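Local coordinates for protein ornithine carbamoyltransferase (Giardia intestinalis, PDB 3GRF) that probably catalyses the interconversion of ornithine plus carbamoyl phosphate and citrulline plus phosphate, a step of the arginine degradation pathway, at residues 12-17 and 178-183; 40-45 and 67-72; 63-68 and 312-317; 238-243 and 288-293; 278-283 and 300-305. All coordinates share one frame; numbering follows the deposited sequence.

Contact 1. Residues 12-17 and 178-183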
# COMPACT_ATOMS: atom_id res chain seq x y z
N THR A 12 -5.87 -22.06 -12.74
CA THR A 12 -5.03 -22.42 -13.87
C THR A 12 -5.69 -21.79 -15.07
O THR A 12 -6.81 -21.28 -14.96
CB THR A 12 -4.81 -23.98 -14.02
OG1 THR A 12 -6.00 -24.64 -14.46
CG2 THR A 12 -4.42 -24.61 -12.72
N ILE A 13 -5.02 -21.81 -16.22
CA ILE A 13 -5.57 -21.08 -17.36
C ILE A 13 -6.73 -21.84 -18.01
O ILE A 13 -7.58 -21.22 -18.67
CB ILE A 13 -4.48 -20.63 -18.37
CG1 ILE A 13 -5.00 -19.44 -19.18
CG2 ILE A 13 -4.03 -21.80 -19.29
CD1 ILE A 13 -5.19 -18.18 -18.38
N SER A 14 -6.80 -23.12 -17.81
CA SER A 14 -7.83 -24.05 -18.25
C SER A 14 -9.11 -23.92 -17.39
O SER A 14 -10.01 -24.76 -17.49
CB SER A 14 -7.28 -25.48 -18.23
OG SER A 14 -7.08 -25.92 -16.90
N ALA A 15 -9.15 -22.90 -16.53
CA ALA A 15 -10.36 -22.48 -15.84
C ALA A 15 -11.20 -21.76 -16.91
O ALA A 15 -12.40 -21.56 -16.73
CB ALA A 15 -10.01 -21.48 -14.66
N LEU A 16 -10.55 -21.37 -18.01
CA LEU A 16 -11.21 -20.69 -19.13
C LEU A 16 -11.44 -21.63 -20.31
O LEU A 16 -10.62 -22.51 -20.60
CB LEU A 16 -10.32 -19.54 -19.62
CG LEU A 16 -9.90 -18.40 -18.68
CD1 LEU A 16 -8.93 -17.46 -19.39
CD2 LEU A 16 -11.12 -17.62 -18.25
N CYS A 17 -12.54 -21.43 -21.03
CA CYS A 17 -12.75 -22.16 -22.26
C CYS A 17 -11.95 -21.38 -23.24
O CYS A 17 -11.50 -20.28 -22.90
CB CYS A 17 -14.23 -22.17 -22.63
SG CYS A 17 -14.73 -20.63 -23.32
N LEU A 178 1.57 -23.25 -19.73
CA LEU A 178 1.83 -22.97 -21.18
C LEU A 178 1.22 -24.11 -22.01
O LEU A 178 0.56 -23.85 -23.02
CB LEU A 178 3.35 -22.87 -21.46
CG LEU A 178 4.01 -21.53 -21.86
CD1 LEU A 178 3.00 -20.38 -21.87
CD2 LEU A 178 5.17 -21.20 -20.91
N MET A 179 1.45 -25.35 -21.58
CA MET A 179 0.86 -26.50 -22.25
C MET A 179 -0.65 -26.37 -22.31
O MET A 179 -1.26 -26.59 -23.37
CB MET A 179 1.23 -27.79 -21.52
CG MET A 179 2.74 -28.15 -21.59
SD MET A 179 3.18 -29.37 -20.31
CE MET A 179 2.22 -30.79 -20.82
N ARG A 180 -1.27 -26.00 -21.18
CA ARG A 180 -2.73 -25.75 -21.15
C ARG A 180 -3.17 -24.62 -22.10
O ARG A 180 -4.21 -24.74 -22.74
CB ARG A 180 -3.24 -25.45 -19.73
CG ARG A 180 -3.16 -26.62 -18.68
CD ARG A 180 -3.38 -26.08 -17.25
NE ARG A 180 -2.88 -27.00 -16.19
CZ ARG A 180 -2.10 -26.65 -15.16
NH1 ARG A 180 -1.67 -25.40 -15.05
NH2 ARG A 180 -1.72 -27.55 -14.26
N GLY A 181 -2.43 -23.50 -22.13
CA GLY A 181 -2.78 -22.37 -23.01
C GLY A 181 -2.74 -22.81 -24.47
O GLY A 181 -3.66 -22.55 -25.24
N CYS A 182 -1.67 -23.51 -24.85
CA CYS A 182 -1.49 -24.04 -26.19
C CYS A 182 -2.65 -24.99 -26.52
O CYS A 182 -3.22 -24.91 -27.57
CB CYS A 182 -0.21 -24.86 -26.29
SG CYS A 182 1.35 -24.04 -26.43
N ALA A 183 -2.93 -25.96 -25.66
CA ALA A 183 -4.01 -26.90 -25.93
C ALA A 183 -5.31 -26.16 -26.22
O ALA A 183 -6.03 -26.53 -27.14
CB ALA A 183 -4.20 -27.77 -24.76

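Contact 2. Residues 40-45 and 67-72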
# COMPACT_ATOMS: atom_id res chain seq x y z
N ALA A 40 -12.71 3.69 -15.77
CA ALA A 40 -13.67 3.70 -14.67
C ALA A 40 -14.30 2.32 -14.48
O ALA A 40 -15.29 2.16 -13.76
CB ALA A 40 -14.72 4.75 -14.91
N ARG A 41 -13.71 1.31 -15.12
CA ARG A 41 -14.20 -0.08 -15.05
C ARG A 41 -14.21 -0.67 -13.63
O ARG A 41 -15.16 -1.37 -13.26
CB ARG A 41 -13.41 -0.97 -16.02
CG ARG A 41 -13.70 -0.74 -17.54
CD ARG A 41 -15.17 -1.06 -17.94
NE ARG A 41 -15.42 -2.50 -17.87
CZ ARG A 41 -16.53 -3.13 -18.24
NH1 ARG A 41 -17.58 -2.49 -18.71
NH2 ARG A 41 -16.57 -4.45 -18.14
N ALA A 42 -13.19 -0.35 -12.82
CA ALA A 42 -13.15 -0.77 -11.40
C ALA A 42 -13.26 0.38 -10.42
O ALA A 42 -12.77 0.28 -9.30
CB ALA A 42 -11.82 -1.58 -11.10
N ALA A 43 -13.87 1.49 -10.82
CA ALA A 43 -13.99 2.62 -9.94
C ALA A 43 -14.58 2.13 -8.62
O ALA A 43 -15.55 1.38 -8.63
CB ALA A 43 -14.92 3.69 -10.57
N ASN A 44 -13.98 2.56 -7.49
CA ASN A 44 -14.42 2.22 -6.11
C ASN A 44 -14.36 0.77 -5.70
O ASN A 44 -14.92 0.35 -4.64
CB ASN A 44 -15.80 2.78 -5.80
CG ASN A 44 -15.86 4.27 -5.99
OD1 ASN A 44 -15.37 5.03 -5.16
ND2 ASN A 44 -16.40 4.69 -7.12
N LYS A 45 -13.73 -0.04 -6.55
CA LYS A 45 -13.74 -1.48 -6.32
C LYS A 45 -12.35 -1.82 -5.91
O LYS A 45 -11.42 -1.12 -6.33
CB LYS A 45 -14.15 -2.25 -7.58
CG LYS A 45 -15.68 -2.16 -7.82
CD LYS A 45 -16.04 -2.65 -9.22
CE LYS A 45 -17.54 -2.49 -9.49
NZ LYS A 45 -18.29 -3.67 -8.98
N THR A 67 -5.29 0.69 -10.63
CA THR A 67 -5.28 2.16 -10.81
C THR A 67 -5.76 2.54 -12.20
O THR A 67 -6.50 3.52 -12.38
CB THR A 67 -3.88 2.72 -10.56
OG1 THR A 67 -3.47 2.33 -9.24
CG2 THR A 67 -3.85 4.26 -10.67
N ARG A 68 -5.35 1.77 -13.20
CA ARG A 68 -5.71 2.11 -14.60
C ARG A 68 -7.17 1.92 -14.93
O ARG A 68 -7.68 2.48 -15.90
CB ARG A 68 -4.83 1.34 -15.56
CG ARG A 68 -3.43 1.96 -15.62
CD ARG A 68 -2.48 1.11 -16.42
NE ARG A 68 -2.63 1.25 -17.87
CZ ARG A 68 -1.87 2.02 -18.65
NH1 ARG A 68 -0.92 2.76 -18.13
NH2 ARG A 68 -2.09 2.06 -19.97
N LEU A 69 -7.82 1.08 -14.11
CA LEU A 69 -9.22 0.69 -14.21
C LEU A 69 -9.99 1.56 -13.25
O LEU A 69 -11.19 1.60 -13.32
CB LEU A 69 -9.36 -0.77 -13.81
CG LEU A 69 -9.52 -1.95 -14.77
CD1 LEU A 69 -9.38 -1.64 -16.22
CD2 LEU A 69 -8.58 -3.07 -14.35
N GLY A 70 -9.28 2.22 -12.33
CA GLY A 70 -9.83 3.27 -11.46
C GLY A 70 -10.18 2.82 -10.07
O GLY A 70 -10.93 3.50 -9.35
N GLY A 71 -9.63 1.67 -9.69
CA GLY A 71 -9.96 1.03 -8.42
C GLY A 71 -8.65 0.98 -7.66
O GLY A 71 -7.77 1.84 -7.88
N HIS A 72 -8.50 -0.01 -6.80
CA HIS A 72 -7.34 -0.05 -5.86
C HIS A 72 -7.02 -1.48 -5.49
O HIS A 72 -7.93 -2.27 -5.35
CB HIS A 72 -7.66 0.70 -4.57
CG HIS A 72 -6.47 0.86 -3.68
ND1 HIS A 72 -6.37 0.24 -2.45
CD2 HIS A 72 -5.30 1.50 -3.87
CE1 HIS A 72 -5.20 0.50 -1.91
NE2 HIS A 72 -4.52 1.27 -2.75
O HOH W 1 -11.50 3.80 -6.40

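Contact 3. Residues 63-68 and 312-317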
# COMPACT_ATOMS: atom_id res chain seq x y z
N GLU A 63 -1.18 -3.88 -9.01
CA GLU A 63 -1.47 -2.64 -8.33
C GLU A 63 -1.72 -1.53 -9.40
O GLU A 63 -2.66 -0.74 -9.30
CB GLU A 63 -0.30 -2.28 -7.37
CG GLU A 63 -0.77 -1.94 -5.94
CD GLU A 63 0.32 -1.86 -4.88
OE1 GLU A 63 1.14 -2.82 -4.75
OE2 GLU A 63 0.32 -0.86 -4.14
N THR A 64 -0.89 -1.52 -10.44
CA THR A 64 -1.03 -0.60 -11.56
C THR A 64 -2.30 -0.87 -12.37
O THR A 64 -2.97 0.09 -12.82
CB THR A 64 0.23 -0.65 -12.48
OG1 THR A 64 1.36 -0.40 -11.68
CG2 THR A 64 0.19 0.48 -13.57
N ALA A 65 -2.62 -2.16 -12.56
CA ALA A 65 -3.80 -2.55 -13.35
C ALA A 65 -5.01 -1.94 -12.71
O ALA A 65 -5.83 -1.33 -13.41
CB ALA A 65 -3.95 -4.07 -13.47
N MET A 66 -5.10 -2.01 -11.38
CA MET A 66 -6.30 -1.50 -10.70
C MET A 66 -6.41 -0.02 -10.79
O MET A 66 -7.49 0.49 -11.02
CB MET A 66 -6.39 -1.95 -9.24
CG MET A 66 -6.59 -3.46 -9.02
SD MET A 66 -8.18 -4.12 -9.61
CE MET A 66 -9.27 -3.21 -8.54
N THR A 67 -5.29 0.69 -10.63
CA THR A 67 -5.28 2.16 -10.81
C THR A 67 -5.76 2.54 -12.20
O THR A 67 -6.50 3.52 -12.38
CB THR A 67 -3.88 2.72 -10.56
OG1 THR A 67 -3.47 2.33 -9.24
CG2 THR A 67 -3.85 4.26 -10.67
N ARG A 68 -5.35 1.77 -13.20
CA ARG A 68 -5.71 2.11 -14.60
C ARG A 68 -7.17 1.92 -14.93
O ARG A 68 -7.68 2.48 -15.90
CB ARG A 68 -4.83 1.34 -15.56
CG ARG A 68 -3.43 1.96 -15.62
CD ARG A 68 -2.48 1.11 -16.42
NE ARG A 68 -2.63 1.25 -17.87
CZ ARG A 68 -1.87 2.02 -18.65
NH1 ARG A 68 -0.92 2.76 -18.13
NH2 ARG A 68 -2.09 2.06 -19.97
N HIS A 312 -1.26 -5.10 -18.90
CA HIS A 312 -2.49 -5.11 -19.69
C HIS A 312 -3.25 -6.44 -19.60
O HIS A 312 -4.47 -6.48 -19.60
CB HIS A 312 -2.11 -4.81 -21.14
CG HIS A 312 -1.16 -3.67 -21.28
ND1 HIS A 312 -1.48 -2.38 -20.92
CD2 HIS A 312 0.13 -3.64 -21.68
CE1 HIS A 312 -0.45 -1.60 -21.13
NE2 HIS A 312 0.55 -2.33 -21.60
N SER A 313 -2.54 -7.56 -19.54
CA SER A 313 -3.22 -8.86 -19.32
C SER A 313 -3.83 -8.98 -17.92
O SER A 313 -4.79 -9.72 -17.70
CB SER A 313 -2.24 -9.96 -19.60
OG SER A 313 -1.09 -9.74 -18.80
N ALA A 314 -3.30 -8.23 -16.98
CA ALA A 314 -3.85 -8.22 -15.63
C ALA A 314 -5.12 -7.43 -15.63
O ALA A 314 -6.08 -7.85 -14.99
CB ALA A 314 -2.85 -7.63 -14.60
N MET A 315 -5.15 -6.29 -16.34
CA MET A 315 -6.33 -5.43 -16.34
C MET A 315 -7.50 -6.21 -16.95
O MET A 315 -8.65 -6.01 -16.56
CB MET A 315 -6.12 -4.16 -17.18
CG MET A 315 -4.95 -3.24 -16.79
SD MET A 315 -4.64 -1.88 -17.94
CE MET A 315 -4.81 -2.65 -19.54
N ALA A 316 -7.19 -7.03 -17.95
CA ALA A 316 -8.21 -7.82 -18.66
C ALA A 316 -8.74 -8.88 -17.76
O ALA A 316 -9.94 -9.08 -17.65
CB ALA A 316 -7.62 -8.44 -19.93
N VAL A 317 -7.86 -9.63 -17.11
CA VAL A 317 -8.34 -10.65 -16.22
C VAL A 317 -9.18 -10.15 -15.04
O VAL A 317 -10.24 -10.72 -14.74
CB VAL A 317 -7.14 -11.44 -15.66
CG1 VAL A 317 -7.63 -12.38 -14.63
CG2 VAL A 317 -6.43 -12.16 -16.82

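Contact 4. Residues 238-243 and 288-293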
# COMPACT_ATOMS: atom_id res chain seq x y z
N VAL A 238 10.31 -19.75 -28.91
CA VAL A 238 11.09 -20.54 -27.97
C VAL A 238 11.06 -19.91 -26.59
O VAL A 238 11.51 -18.78 -26.38
CB VAL A 238 12.55 -20.68 -28.42
CG1 VAL A 238 13.35 -21.54 -27.38
CG2 VAL A 238 12.63 -21.29 -29.82
N TYR A 239 10.58 -20.66 -25.61
CA TYR A 239 10.28 -20.05 -24.34
C TYR A 239 11.07 -20.87 -23.35
O TYR A 239 11.14 -22.09 -23.48
CB TYR A 239 8.76 -20.16 -24.13
CG TYR A 239 8.14 -19.41 -22.96
CD1 TYR A 239 8.53 -19.65 -21.65
CD2 TYR A 239 7.12 -18.54 -23.19
CE1 TYR A 239 7.92 -19.00 -20.59
CE2 TYR A 239 6.50 -17.92 -22.16
CZ TYR A 239 6.92 -18.12 -20.86
OH TYR A 239 6.29 -17.48 -19.85
N THR A 240 11.70 -20.19 -22.41
CA THR A 240 12.37 -20.88 -21.31
C THR A 240 12.20 -20.12 -20.01
O THR A 240 11.68 -19.00 -20.01
CB THR A 240 13.85 -21.16 -21.63
OG1 THR A 240 14.38 -22.05 -20.64
CG2 THR A 240 14.65 -19.88 -21.71
N ASP A 241 12.55 -20.74 -18.89
CA ASP A 241 12.50 -19.97 -17.65
C ASP A 241 13.43 -20.55 -16.61
O ASP A 241 14.10 -21.54 -16.88
CB ASP A 241 11.03 -19.73 -17.16
CG ASP A 241 10.47 -20.85 -16.27
OD1 ASP A 241 9.71 -20.52 -15.35
OD2 ASP A 241 10.75 -22.03 -16.48
N SER A 242 13.49 -19.89 -15.47
CA SER A 242 14.51 -20.07 -14.47
C SER A 242 14.70 -21.54 -14.13
O SER A 242 13.74 -22.25 -13.85
CB SER A 242 14.12 -19.26 -13.23
OG SER A 242 14.83 -19.72 -12.10
N TRP A 243 15.96 -21.97 -14.17
CA TRP A 243 16.39 -23.27 -13.65
C TRP A 243 16.40 -23.38 -12.12
O TRP A 243 16.44 -24.50 -11.60
CB TRP A 243 17.79 -23.56 -14.16
CG TRP A 243 17.88 -23.91 -15.61
CD1 TRP A 243 16.84 -24.07 -16.50
CD2 TRP A 243 19.07 -24.16 -16.34
NE1 TRP A 243 17.33 -24.41 -17.74
CE2 TRP A 243 18.69 -24.47 -17.67
CE3 TRP A 243 20.43 -24.16 -16.00
CZ2 TRP A 243 19.64 -24.78 -18.66
CZ3 TRP A 243 21.37 -24.46 -16.99
CH2 TRP A 243 20.97 -24.76 -18.30
N GLY A 288 23.30 -16.91 -18.00
CA GLY A 288 24.10 -18.09 -18.41
C GLY A 288 23.54 -19.42 -17.95
O GLY A 288 24.26 -20.42 -17.95
N GLU A 289 22.27 -19.42 -17.54
CA GLU A 289 21.59 -20.66 -17.17
C GLU A 289 20.60 -21.09 -18.24
O GLU A 289 21.01 -21.71 -19.21
CB GLU A 289 20.97 -20.54 -15.77
CG GLU A 289 22.05 -20.19 -14.74
CD GLU A 289 21.65 -20.45 -13.30
OE1 GLU A 289 20.43 -20.59 -13.04
OE2 GLU A 289 22.57 -20.51 -12.43
N GLU A 290 19.33 -20.72 -18.11
CA GLU A 290 18.31 -21.22 -19.04
C GLU A 290 18.51 -20.68 -20.47
O GLU A 290 18.07 -21.31 -21.45
CB GLU A 290 16.90 -20.90 -18.52
CG GLU A 290 16.56 -19.41 -18.46
CD GLU A 290 16.99 -18.72 -17.17
OE1 GLU A 290 16.71 -17.52 -17.03
OE2 GLU A 290 17.57 -19.36 -16.27
N GLN A 291 19.21 -19.55 -20.59
CA GLN A 291 19.63 -19.07 -21.92
C GLN A 291 20.92 -18.25 -21.89
O GLN A 291 21.33 -17.83 -20.82
CB GLN A 291 18.51 -18.29 -22.59
CG GLN A 291 17.54 -17.67 -21.60
CD GLN A 291 18.04 -16.39 -21.12
OE1 GLN A 291 18.08 -16.10 -19.91
NE2 GLN A 291 18.51 -15.61 -22.06
N THR A 292 21.56 -18.09 -23.04
CA THR A 292 22.72 -17.23 -23.17
C THR A 292 22.32 -15.78 -23.26
O THR A 292 21.19 -15.49 -23.62
CB THR A 292 23.61 -17.59 -24.38
OG1 THR A 292 22.91 -17.37 -25.61
CG2 THR A 292 24.08 -19.05 -24.32
N ALA A 293 23.25 -14.90 -22.90
CA ALA A 293 23.01 -13.48 -22.91
C ALA A 293 22.76 -13.03 -24.36
O ALA A 293 21.91 -12.18 -24.62
CB ALA A 293 24.20 -12.71 -22.25
O HOH W 2 16.54 -24.07 -20.53
O HOH W 3 18.25 -19.86 -13.87

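Contact 5. Residues 278-283 and 300-305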
# COMPACT_ATOMS: atom_id res chain seq x y z
N ILE A 278 10.39 -15.94 -32.29
CA ILE A 278 10.67 -14.99 -31.24
C ILE A 278 11.12 -15.82 -30.04
O ILE A 278 10.84 -17.00 -29.98
CB ILE A 278 9.48 -14.04 -30.92
CG1 ILE A 278 8.31 -14.79 -30.31
CG2 ILE A 278 9.03 -13.23 -32.19
CD1 ILE A 278 7.13 -13.87 -29.92
N PHE A 279 11.80 -15.18 -29.10
CA PHE A 279 12.27 -15.82 -27.87
C PHE A 279 11.56 -15.13 -26.65
O PHE A 279 11.45 -13.90 -26.59
CB PHE A 279 13.80 -15.70 -27.75
CG PHE A 279 14.29 -16.05 -26.42
CD1 PHE A 279 14.46 -17.40 -26.07
CD2 PHE A 279 14.49 -15.05 -25.46
CE1 PHE A 279 14.84 -17.75 -24.76
CE2 PHE A 279 14.90 -15.39 -24.14
CZ PHE A 279 15.05 -16.73 -23.79
N MET A 280 11.04 -15.95 -25.71
CA MET A 280 10.30 -15.51 -24.54
C MET A 280 10.89 -16.14 -23.27
O MET A 280 11.43 -17.24 -23.34
CB MET A 280 8.86 -15.97 -24.68
CG MET A 280 8.19 -15.32 -25.86
SD MET A 280 6.42 -15.67 -26.02
CE MET A 280 5.67 -14.56 -24.82
N ASN A 281 10.77 -15.45 -22.13
CA ASN A 281 11.16 -15.96 -20.78
C ASN A 281 10.36 -15.08 -19.81
O ASN A 281 10.45 -13.81 -19.84
CB ASN A 281 12.71 -15.80 -20.59
CG ASN A 281 13.24 -16.26 -19.20
OD1 ASN A 281 14.40 -16.64 -19.08
ND2 ASN A 281 12.41 -16.23 -18.17
N CYS A 282 9.54 -15.70 -18.96
CA CYS A 282 8.65 -14.94 -18.09
C CYS A 282 9.40 -14.12 -17.04
O CYS A 282 8.82 -13.22 -16.43
CB CYS A 282 7.63 -15.88 -17.45
SG CYS A 282 8.34 -17.31 -16.58
N LEU A 283 10.69 -14.41 -16.85
CA LEU A 283 11.57 -13.73 -15.86
C LEU A 283 11.34 -14.22 -14.41
O LEU A 283 10.30 -14.79 -14.12
CB LEU A 283 11.50 -12.19 -15.95
CG LEU A 283 11.83 -11.54 -17.31
CD1 LEU A 283 11.61 -10.01 -17.30
CD2 LEU A 283 13.25 -11.91 -17.78
N LYS A 300 15.79 -11.67 -31.38
CA LYS A 300 14.55 -12.48 -31.30
C LYS A 300 13.81 -12.33 -29.96
O LYS A 300 12.63 -12.68 -29.87
CB LYS A 300 14.84 -13.96 -31.61
CG LYS A 300 15.18 -14.24 -33.11
CD LYS A 300 15.34 -15.72 -33.32
CE LYS A 300 15.53 -16.07 -34.78
NZ LYS A 300 14.30 -15.86 -35.63
N SER A 301 14.48 -11.74 -28.97
CA SER A 301 13.98 -11.59 -27.62
C SER A 301 12.88 -10.59 -27.50
O SER A 301 13.04 -9.41 -27.83
CB SER A 301 15.07 -11.18 -26.65
OG SER A 301 14.49 -11.08 -25.35
N VAL A 302 11.74 -11.07 -27.01
CA VAL A 302 10.65 -10.16 -26.63
C VAL A 302 10.45 -10.02 -25.11
O VAL A 302 9.42 -9.54 -24.66
CB VAL A 302 9.32 -10.48 -27.38
CG1 VAL A 302 9.52 -10.37 -28.88
CG2 VAL A 302 8.85 -11.89 -27.07
N CYS A 303 11.45 -10.40 -24.31
CA CYS A 303 11.24 -10.52 -22.86
C CYS A 303 10.70 -9.30 -22.12
O CYS A 303 9.85 -9.43 -21.23
CB CYS A 303 12.48 -11.06 -22.15
SG CYS A 303 12.87 -12.70 -22.72
N TYR A 304 11.23 -8.12 -22.43
CA TYR A 304 10.85 -6.95 -21.65
C TYR A 304 9.44 -6.45 -22.03
O TYR A 304 8.72 -5.97 -21.18
CB TYR A 304 11.81 -5.79 -21.91
CG TYR A 304 13.21 -5.84 -21.37
CD1 TYR A 304 14.23 -5.19 -22.04
CD2 TYR A 304 13.53 -6.52 -20.20
CE1 TYR A 304 15.52 -5.17 -21.58
CE2 TYR A 304 14.84 -6.54 -19.73
CZ TYR A 304 15.83 -5.86 -20.43
OH TYR A 304 17.13 -5.82 -20.01
N ASP A 305 9.11 -6.48 -23.32
CA ASP A 305 7.76 -6.11 -23.77
C ASP A 305 6.75 -7.12 -23.25
O ASP A 305 5.61 -6.78 -22.91
CB ASP A 305 7.69 -6.09 -25.30
CG ASP A 305 8.22 -4.78 -25.91
OD1 ASP A 305 8.36 -4.75 -27.14
OD2 ASP A 305 8.49 -3.80 -25.17
O HOH W 4 9.20 -11.70 -19.63

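Contact 1. Residues 12-17 and 178-183
Arg180 NH1, lying beneath Thr12, is gripped by several groups at once: Asp177 holds it in a salt bridge, the carbonyl oxygen of Phe132 accepts a hydrogen bond from it, and Thr12 CB packs on it at 3.6 Å. Thr12 lies over one face of the guanidinium, with CG2 3.7 Å above the plane and displaced toward the rim. Arg180 sets CG beside its backbone N (chi1 -66°) and runs extended from CG to NE; it crosses the Thr12 side chain at about a right angle. Ser14 OG rests against Arg180 CD at 3.7 Å, while its own hydrogen bond goes to Glu208, which also bridges to Arg180 NE. Asp177 and Glu208 balance the arginine charge and, with Phe132 O, probably fix its orientation. Nearer the helix, Ile13 CG2 lies 3.7 Å from Gly181 N and 3.8 Å from Arg180 CB, a close fit at a position where glycine brings no side chain. The short 3-10 turn 13-15, just ahead of helix 18-33, thus docks on helix 173-185; Ile13 also reaches helix 135-151, while the other flanks of helix 173-185 pack on strand 164-167 and helix 203-216.

Contact 2. Residues 40-45 and 67-72
Leu69 O receives the backbone N of Ala42 at 2.8 Å, the shorter of two hydrogen bonds that join these segments; the N-H points well at the oxygen (158°), but the donor stands above the carbonyl plane, 43° out of it. Beside this bond, the methyl Ala42 CB meets Leu69 CB at 3.7 Å. The second bond runs from His72 N to Lys45 O, 3.2 Å long and less straight. Between the two, backbone lies directly on backbone: Ala43 CA directs its hydrogen at Gly70 O from 3.2 Å in an almost linear C-H...O contact, and Gly71 CA comes within 3.0 Å of Ala42 O. Gly71, without a side chain, lets Ala42 O and Lys45 O both close on its CA. One water accepts from Asn44 N and donates to Gly70 O, each 3.0 Å away.

In the next shell, tight turns shape the 40-45 loop, and Lys45 N closes the second of them on Ala42 O. On the other segment, Gly70, with positive phi, is the C-prime residue of a Schellman motif that ends helix 56-69. His72 then starts its strand, and its NE2, with those of His72 from both neighbouring subunits, binds the nickel ion. Strand 46-51, helix 56-69 and strand 72-77 form a right-handed beta-alpha-beta crossover, and this contact sits where both parallel strands begin.

Contact 3. Residues 63-68 and 312-317
Met315 sends CG beside its backbone N and SD onward in an extended step (chi2 173°), which carries the thioether up to Arg68, whose own chain kinks at chi3 (79°) to set NE facing the sulfur. Met315 SD lies near the guanidinium plane, at the edge of the group, 3.7 Å from Arg68 NE. The methyl CE, in turn, comes to the edge of the His312 ring, in its plane, so that the thioether touches both the arginine, through SD, and the imidazole, through CE. Arg68 NH2 is 4.2 Å from His312 CE1, also at the ring edge; a charge on the histidine would make the pair unfavourable, so the neutral form is plausibly preferred.

These groups flank a close crossing of two helices. The short segments 63-68 and 312-317 approach to 8.5 Å between axes with a crossing angle of -62°, one helix belonging to the carbamoyl phosphate-binding part and the other, helix 303-322, being the C-terminal helix that in this family returns from the ornithine-binding part to the first domain.

Small residues permit the approach. Ala65 CB touches Met315 CG at 3.6 Å and Ala314 CB at 3.9 Å, and the alpha carbons of Ala65 and Met315 are 4.9 Å apart. Met31 of helix 18-33 also packs on Met315, and helix 135-151 meets His312 through Met143; Glu63 and Thr67 pack on His72 of a neighbouring subunit.

Contact 4. Residues 238-243 and 288-293
Trp243 presents one face of its indole to the backbone joining Glu289 and Glu290. Glu290 N lies 3.8 Å above the ring, over its centre; this nitrogen is buried without a polar partner. Glu289 O lies over the same face near the rim of the six-membered ring, 3.2 Å from Trp243 CH2, and is also hydrogen-bonded by Gln264. Over the five-membered ring, Glu290 CB makes a CH-pi contact, 3.9 Å from the centroid and 24° off the normal.

Packing away from the indole is also close. Glu290 CG stands between the backbone N and the carbonyl carbon (chi1 66°), from which the bent chain passes Asp241 and Ser242; its CB is 3.3 Å from Asp241 O. Thr240 CG2 meets Gln291 CG at 3.6 Å. The contact lies at the C-terminal end of strand 237-240 in the parallel sheet of the Rossmann-like ornithine-binding domain. Asp241, Ser242 and Trp243 match the Asp-x-Trp run that in relatives leads into the mobile loop closing over ornithine; Asp241 here bonds to Tyr166 and Asn172.

Polar links across the contact run through water. One molecule accepts from Trp243 NE1 at 2.9 Å and donates to Thr240 OG1 at 3.0 Å and, more distantly, to Glu290 O, while Thr240 OG1 also bonds to Cys167 O. Trp243 N donates to a second water, 3.1 Å away, near both glutamates. Glu290 OE1 accepts from Thr286 N.

Contact 5. Residues 278-283 and 300-305
Phe279 is held to the 300-305 segment by two backbone hydrogen bonds, and the dense part of the contact is built around them. Its N donates to Lys300 O at 2.7 Å, from 55° above the carbonyl plane, while its O takes an almost straight bond from Val302 N (2.9 Å, 176°). Cys303 SG, reaching up from the first turn of the helix, comes 3.7 Å from Phe279 CE2 and approaches the ring obliquely in a sulfur-aromatic contact. Ser301 OG lies at the edge of the same ring, in its plane; it also accepts from Cys303 N at 3.3 Å in an ST turn just at the start of the helix. Beneath the strand, Val302 CG2 fills the other flank, 3.7 Å from Met280 CG and slightly farther from Ile278 CD1.

Toward both ends the fit is slacker. Leu283 CD1 comes no nearer than 4.3 Å to Cys303 O, and Leu283 also packs on Val96 of a neighbouring subunit. A water donates to Cys303 O at 2.9 Å and lies close to Asn281 O as well. At the opposite end, Lys300 leads away, its NZ bonding to Ser277. The hydroxyl of Tyr304 is hydrogen-bonded to Asp92 of the neighbouring subunit.

The pairing of Phe279 with Ser301 thus adds a single-pair bridge along the edge of the outermost strand 278-281 of the Rossmann-like sheet just before helix 303-322 begins, and Cys282-Leu283 match part of the His-Cys-Leu-Pro motif that in relatives lines the ornithine site.

Overall arrangement
The five contacts form two close pairs, with contact 1 between them. Contacts 2 and 3, centres about 9 Å apart, share helix 56-69: contact 2 lies in the carbamoyl phosphate-binding half, contact 3 at its junction with helix 303-322. Contacts 4 and 5, about 10 Å apart between centres, join through neighbouring strands 237-240 and 278-281 of the ornithine-binding half. Contact 1 touches contact 4 through Leu178 and Tyr239. Along the chain, contact 2 is nested inside the loop closed by contact 1, contacts 4 and 5 inside that of contact 3, and the segments of 4 and 5 alternate. Contacts 1 and 3 interlace and tie the halves together; helix 303-322 runs from contact 5 to contact 3.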